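Local coordinates for LupI (Flavobacterium sp. YS-80-122, PDB 6IY4), which probably inhibits metalloendopeptidases, as a small periplasmic beta-barrel protein of the Inh family of protease inhibitors, at residues L1-Y13 with D20-F32. Residues are numbered along the deposited sequence; the frame is centred on the assembly and turned at random.
Sequences LSPAQVAGSWTFY and DACTVTLKKDRTF. Unlike the reference sequence in segment 20-32: L26 (reference Ser).
L26 lays its two methyl groups against the pyrrole side of the W10 indole, the closer being CD1, 3.8 Å from W10 CD1. With CG anti to the carbonyl carbon (chi1 -71°), the indole leans back along its own strand, and NE1 reaches V6 O at 2.8 Å, almost in line with that C=O and close to the ring plane. One ring thus joins the short helix 3-6, strand 8-13 and the neighbouring strand 22-26. A leucine in place of W10 would probably leave V6 O without its indole donor and open a gap beside L26.

The backbones illustrate regular antiparallel pairing: G8 with L26, W10 with V24 and F12 with C22 are hydrogen-bonded pairs, each closed by two bonds. The straightest runs from F12 N to C22 O, 2.8 Å long with 179° at the hydrogen. Alternation then sorts the side chains. Beside W10 and L26, F12 sets CE1 3.9 Å from V24 CB, while C22 O lies at the edge of its ring. On the other face, S9, T11, T23 and T25 form a more polar surface, where T11 OG1 and T23 OG1 share only a weak hydrogen bond of 3.5 Å.

Past the strands, the type I turn K27-R30 meets the N-terminal helix: the K28 chain, bent at chi3, brings NZ to 3.7 Å from A4 CB, and R30 CD lies alongside P3 CG. R30 NH1 is bonded to W50 O.

Strands 8-14 and 22-26 form a beta hairpin, and the C22-C38 disulfide ties the start of strand 22-26 to the chain that follows. Strand 8-14 lies between strands 22-26 and 86-92; M90 of the latter touches W10 and F12, while W50 of strand 49-53 meets P3, V6 and L26.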
loop_
_atom_site.group_PDB
_atom_site.type_symbol
_atom_site.label_atom_id
_atom_site.label_comp_id
_atom_site.label_asym_id
_atom_site.label_seq_id
_atom_site.Cartn_x
_atom_site.Cartn_y
_atom_site.Cartn_z
ATOM N N LEU A 1 8.268 1.135 12.911
ATOM C CA LEU A 1 8.732 2.234 11.998
ATOM C C LEU A 1 7.762 3.413 12.128
ATOM O O LEU A 1 6.554 3.149 12.118
ATOM C CB LEU A 1 8.764 1.702 10.557
ATOM C CG LEU A 1 9.758 0.577 10.227
ATOM C CD1 LEU A 1 9.593 0.119 8.786
ATOM C CD2 LEU A 1 11.212 0.983 10.456
ATOM N N SER A 2 8.257 4.635 12.326
ATOM C CA SER A 2 7.471 5.888 12.324
ATOM C C SER A 2 6.942 6.135 10.914
ATOM O O SER A 2 7.492 5.659 9.901
ATOM C CB SER A 2 8.290 7.060 12.765
ATOM O OG SER A 2 9.313 7.308 11.787
ATOM N N PRO A 3 5.909 6.967 10.742
ATOM C CA PRO A 3 5.558 7.398 9.391
ATOM C C PRO A 3 6.749 7.922 8.580
ATOM O O PRO A 3 6.845 7.646 7.380
ATOM C CB PRO A 3 4.523 8.495 9.646
ATOM C CG PRO A 3 3.839 8.026 10.922
ATOM C CD PRO A 3 4.945 7.415 11.766
ATOM N N ALA A 4 7.644 8.701 9.189
ATOM C CA ALA A 4 8.767 9.282 8.416
ATOM C C ALA A 4 9.631 8.155 7.830
ATOM O O ALA A 4 10.259 8.351 6.760
ATOM C CB ALA A 4 9.572 10.205 9.304
ATOM N N GLN A 5 9.687 6.996 8.485
ATOM C CA GLN A 5 10.533 5.865 8.037
ATOM C C GLN A 5 9.841 5.018 6.961
ATOM O O GLN A 5 10.516 4.111 6.340
ATOM C CB GLN A 5 10.981 5.074 9.267
ATOM C CG GLN A 5 12.067 5.812 10.028
ATOM C CD GLN A 5 13.314 5.887 9.176
ATOM O OE1 GLN A 5 13.825 4.868 8.728
ATOM N NE2 GLN A 5 13.689 7.092 8.793
ATOM N N VAL A 6 8.541 5.255 6.734
ATOM C CA VAL A 6 7.755 4.482 5.732
ATOM C C VAL A 6 7.405 5.405 4.571
ATOM O O VAL A 6 7.159 4.891 3.495
ATOM C CB VAL A 6 6.484 3.916 6.403
ATOM C CG1 VAL A 6 5.560 3.183 5.439
ATOM C CG2 VAL A 6 6.811 3.036 7.582
ATOM N N ALA A 7 7.488 6.715 4.725
ATOM C CA ALA A 7 7.032 7.655 3.676
ATOM C C ALA A 7 8.014 7.648 2.515
ATOM O O ALA A 7 9.208 7.381 2.678
ATOM C CB ALA A 7 6.875 9.050 4.208
ATOM N N GLY A 8 7.505 7.939 1.348
ATOM C CA GLY A 8 8.300 8.100 0.141
ATOM C C GLY A 8 7.712 7.352 -1.017
ATOM O O GLY A 8 6.494 7.055 -1.017
ATOM N N SER A 9 8.544 7.131 -2.017
ATOM C CA SER A 9 8.138 6.498 -3.291
ATOM C C SER A 9 7.969 4.976 -3.140
ATOM O O SER A 9 8.913 4.279 -2.698
ATOM C CB SER A 9 9.134 6.792 -4.361
ATOM O OG SER A 9 8.652 6.296 -5.587
ATOM N N TRP A 10 6.816 4.452 -3.506
ATOM C CA TRP A 10 6.527 3.009 -3.443
ATOM C C TRP A 10 5.935 2.562 -4.763
ATOM O O TRP A 10 5.079 3.264 -5.320
ATOM C CB TRP A 10 5.578 2.686 -2.300
ATOM C CG TRP A 10 6.180 2.824 -0.935
ATOM C CD1 TRP A 10 6.269 3.972 -0.200
ATOM C CD2 TRP A 10 6.795 1.789 -0.145
ATOM N NE1 TRP A 10 6.878 3.726 0.990
ATOM C CE2 TRP A 10 7.207 2.413 1.062
ATOM C CE3 TRP A 10 7.019 0.415 -0.316
ATOM C CZ2 TRP A 10 7.809 1.681 2.083
ATOM C CZ3 TRP A 10 7.604 -0.295 0.706
ATOM C CH2 TRP A 10 7.998 0.338 1.877
ATOM N N THR A 11 6.263 1.346 -5.148
ATOM C CA THR A 11 5.726 0.717 -6.369
ATOM C C THR A 11 4.825 -0.434 -5.960
ATOM O O THR A 11 5.265 -1.290 -5.151
ATOM C CB THR A 11 6.855 0.230 -7.260
ATOM O OG1 THR A 11 7.649 1.387 -7.562
ATOM C CG2 THR A 11 6.298 -0.362 -8.526
ATOM N N PHE A 12 3.592 -0.386 -6.428
ATOM C CA PHE A 12 2.545 -1.378 -6.134
ATOM C C PHE A 12 2.321 -2.241 -7.377
ATOM O O PHE A 12 2.214 -1.691 -8.481
ATOM C CB PHE A 12 1.231 -0.688 -5.779
ATOM C CG PHE A 12 1.204 0.011 -4.449
ATOM C CD1 PHE A 12 1.775 1.267 -4.303
ATOM C CD2 PHE A 12 0.592 -0.561 -3.355
ATOM C CE1 PHE A 12 1.725 1.926 -3.091
ATOM C CE2 PHE A 12 0.579 0.088 -2.126
ATOM C CZ PHE A 12 1.129 1.335 -2.016
ATOM N N TYR A 13 2.107 -3.521 -7.139
ATOM C CA TYR A 13 1.675 -4.446 -8.207
ATOM C C TYR A 13 1.065 -5.694 -7.589
ATOM O O TYR A 13 1.379 -6.035 -6.430
ATOM C CB TYR A 13 2.833 -4.795 -9.132
ATOM C CG TYR A 13 3.991 -5.523 -8.511
ATOM C CD1 TYR A 13 5.013 -4.816 -7.929
ATOM C CD2 TYR A 13 4.057 -6.895 -8.516
ATOM C CE1 TYR A 13 6.095 -5.471 -7.362
ATOM C CE2 TYR A 13 5.122 -7.567 -7.937
ATOM C CZ TYR A 13 6.157 -6.845 -7.396
ATOM O OH TYR A 13 7.230 -7.464 -6.826
ATOM N N ASP A 20 2.112 -4.559 -14.719
ATOM C CA ASP A 20 1.045 -3.579 -14.414
ATOM C C ASP A 20 1.369 -2.986 -13.026
ATOM O O ASP A 20 0.774 -3.416 -12.020
ATOM C CB ASP A 20 -0.340 -4.215 -14.514
ATOM C CG ASP A 20 -1.444 -3.219 -14.239
ATOM O OD1 ASP A 20 -1.126 -1.997 -14.202
ATOM O OD2 ASP A 20 -2.601 -3.669 -14.014
ATOM N N ALA A 21 2.351 -2.114 -12.967
ATOM C CA ALA A 21 2.881 -1.590 -11.687
ATOM C C ALA A 21 2.558 -0.104 -11.604
ATOM O O ALA A 21 2.553 0.626 -12.635
ATOM C CB ALA A 21 4.361 -1.834 -11.575
ATOM N N CYS A 22 2.326 0.380 -10.392
ATOM C CA CYS A 22 1.904 1.779 -10.166
ATOM C C CYS A 22 2.813 2.373 -9.097
ATOM O O CYS A 22 2.936 1.753 -8.061
ATOM C CB CYS A 22 0.459 1.753 -9.705
ATOM S SG CYS A 22 -0.239 3.360 -9.233
ATOM N N THR A 23 3.448 3.499 -9.361
ATOM C CA THR A 23 4.303 4.199 -8.380
ATOM C C THR A 23 3.434 5.244 -7.690
ATOM O O THR A 23 2.839 6.118 -8.411
ATOM C CB THR A 23 5.540 4.792 -9.055
ATOM O OG1 THR A 23 6.200 3.718 -9.725
ATOM C CG2 THR A 23 6.466 5.457 -8.056
ATOM N N VAL A 24 3.448 5.274 -6.353
ATOM C CA VAL A 24 2.607 6.144 -5.504
ATOM C C VAL A 24 3.535 6.740 -4.454
ATOM O O VAL A 24 4.310 5.993 -3.889
ATOM C CB VAL A 24 1.474 5.366 -4.833
ATOM C CG1 VAL A 24 0.624 6.269 -3.944
ATOM C CG2 VAL A 24 0.621 4.643 -5.853
ATOM N N THR A 25 3.395 8.020 -4.172
ATOM C CA THR A 25 4.057 8.617 -3.003
ATOM C C THR A 25 3.187 8.456 -1.753
ATOM O O THR A 25 2.001 8.855 -1.774
ATOM C CB THR A 25 4.336 10.102 -3.199
ATOM O OG1 THR A 25 5.081 10.260 -4.398
ATOM C CG2 THR A 25 5.110 10.638 -2.028
ATOM N N LEU A 26 3.783 7.898 -0.705
ATOM C CA LEU A 26 3.239 7.903 0.670
ATOM C C LEU A 26 3.802 9.151 1.323
ATOM O O LEU A 26 5.000 9.220 1.544
ATOM C CB LEU A 26 3.591 6.630 1.429
ATOM C CG LEU A 26 2.624 5.470 1.249
ATOM C CD1 LEU A 26 2.597 4.962 -0.204
ATOM C CD2 LEU A 26 2.995 4.348 2.207
ATOM N N LYS A 27 2.935 10.146 1.445
ATOM C CA LYS A 27 3.314 11.463 1.994
ATOM C C LYS A 27 3.535 11.341 3.510
ATOM O O LYS A 27 2.852 10.566 4.181
ATOM C CB LYS A 27 2.252 12.470 1.561
ATOM C CG LYS A 27 2.133 12.641 0.060
ATOM C CD LYS A 27 1.605 13.983 -0.360
ATOM C CE LYS A 27 0.187 13.944 -0.869
ATOM N NZ LYS A 27 -0.170 15.248 -1.482
ATOM N N LYS A 28 4.435 12.142 4.045
ATOM C CA LYS A 28 4.800 12.133 5.492
ATOM C C LYS A 28 3.597 12.380 6.410
ATOM O O LYS A 28 3.639 11.872 7.548
ATOM C CB LYS A 28 5.902 13.163 5.719
ATOM C CG LYS A 28 7.261 12.645 5.278
ATOM C CD LYS A 28 8.444 13.445 5.789
ATOM C CE LYS A 28 8.715 13.204 7.253
ATOM N NZ LYS A 28 10.144 13.415 7.579
ATOM N N ASP A 29 2.553 13.016 5.903
ATOM C CA ASP A 29 1.310 13.333 6.665
ATOM C C ASP A 29 0.273 12.199 6.534
ATOM O O ASP A 29 -0.911 12.396 6.868
ATOM C CB ASP A 29 0.748 14.681 6.223
ATOM C CG ASP A 29 0.088 14.658 4.863
ATOM O OD1 ASP A 29 0.197 13.627 4.156
ATOM O OD2 ASP A 29 -0.577 15.642 4.536
ATOM N N ARG A 30 0.710 11.039 6.055
ATOM C CA ARG A 30 -0.065 9.779 5.997
ATOM C C ARG A 30 -1.190 9.872 4.952
ATOM O O ARG A 30 -2.145 9.134 5.065
ATOM C CB ARG A 30 -0.481 9.383 7.425
ATOM C CG ARG A 30 0.708 8.977 8.287
ATOM C CD ARG A 30 0.333 8.210 9.525
ATOM N NE ARG A 30 -0.608 9.001 10.301
ATOM C CZ ARG A 30 -1.936 8.802 10.361
ATOM N NH1 ARG A 30 -2.520 7.805 9.708
ATOM N NH2 ARG A 30 -2.698 9.616 11.075
ATOM N N THR A 31 -1.022 10.649 3.897
ATOM C CA THR A 31 -1.840 10.616 2.686
ATOM C C THR A 31 -1.004 10.081 1.543
ATOM O O THR A 31 0.128 9.629 1.757
ATOM C CB THR A 31 -2.412 11.997 2.371
ATOM O OG1 THR A 31 -1.340 12.903 2.127
ATOM C CG2 THR A 31 -3.209 12.481 3.547
ATOM N N PHE A 32 -1.608 10.049 0.368
ATOM C CA PHE A 32 -0.974 9.556 -0.860
ATOM C C PHE A 32 -1.001 10.605 -1.952
ATOM O O PHE A 32 -1.881 11.422 -1.951
ATOM C CB PHE A 32 -1.744 8.385 -1.442
ATOM C CG PHE A 32 -1.965 7.233 -0.494
ATOM C CD1 PHE A 32 -1.012 6.242 -0.337
ATOM C CD2 PHE A 32 -3.165 7.134 0.202
ATOM C CE1 PHE A 32 -1.265 5.171 0.499
ATOM C CE2 PHE A 32 -3.410 6.056 1.042
ATOM C CZ PHE A 32 -2.465 5.064 1.166
#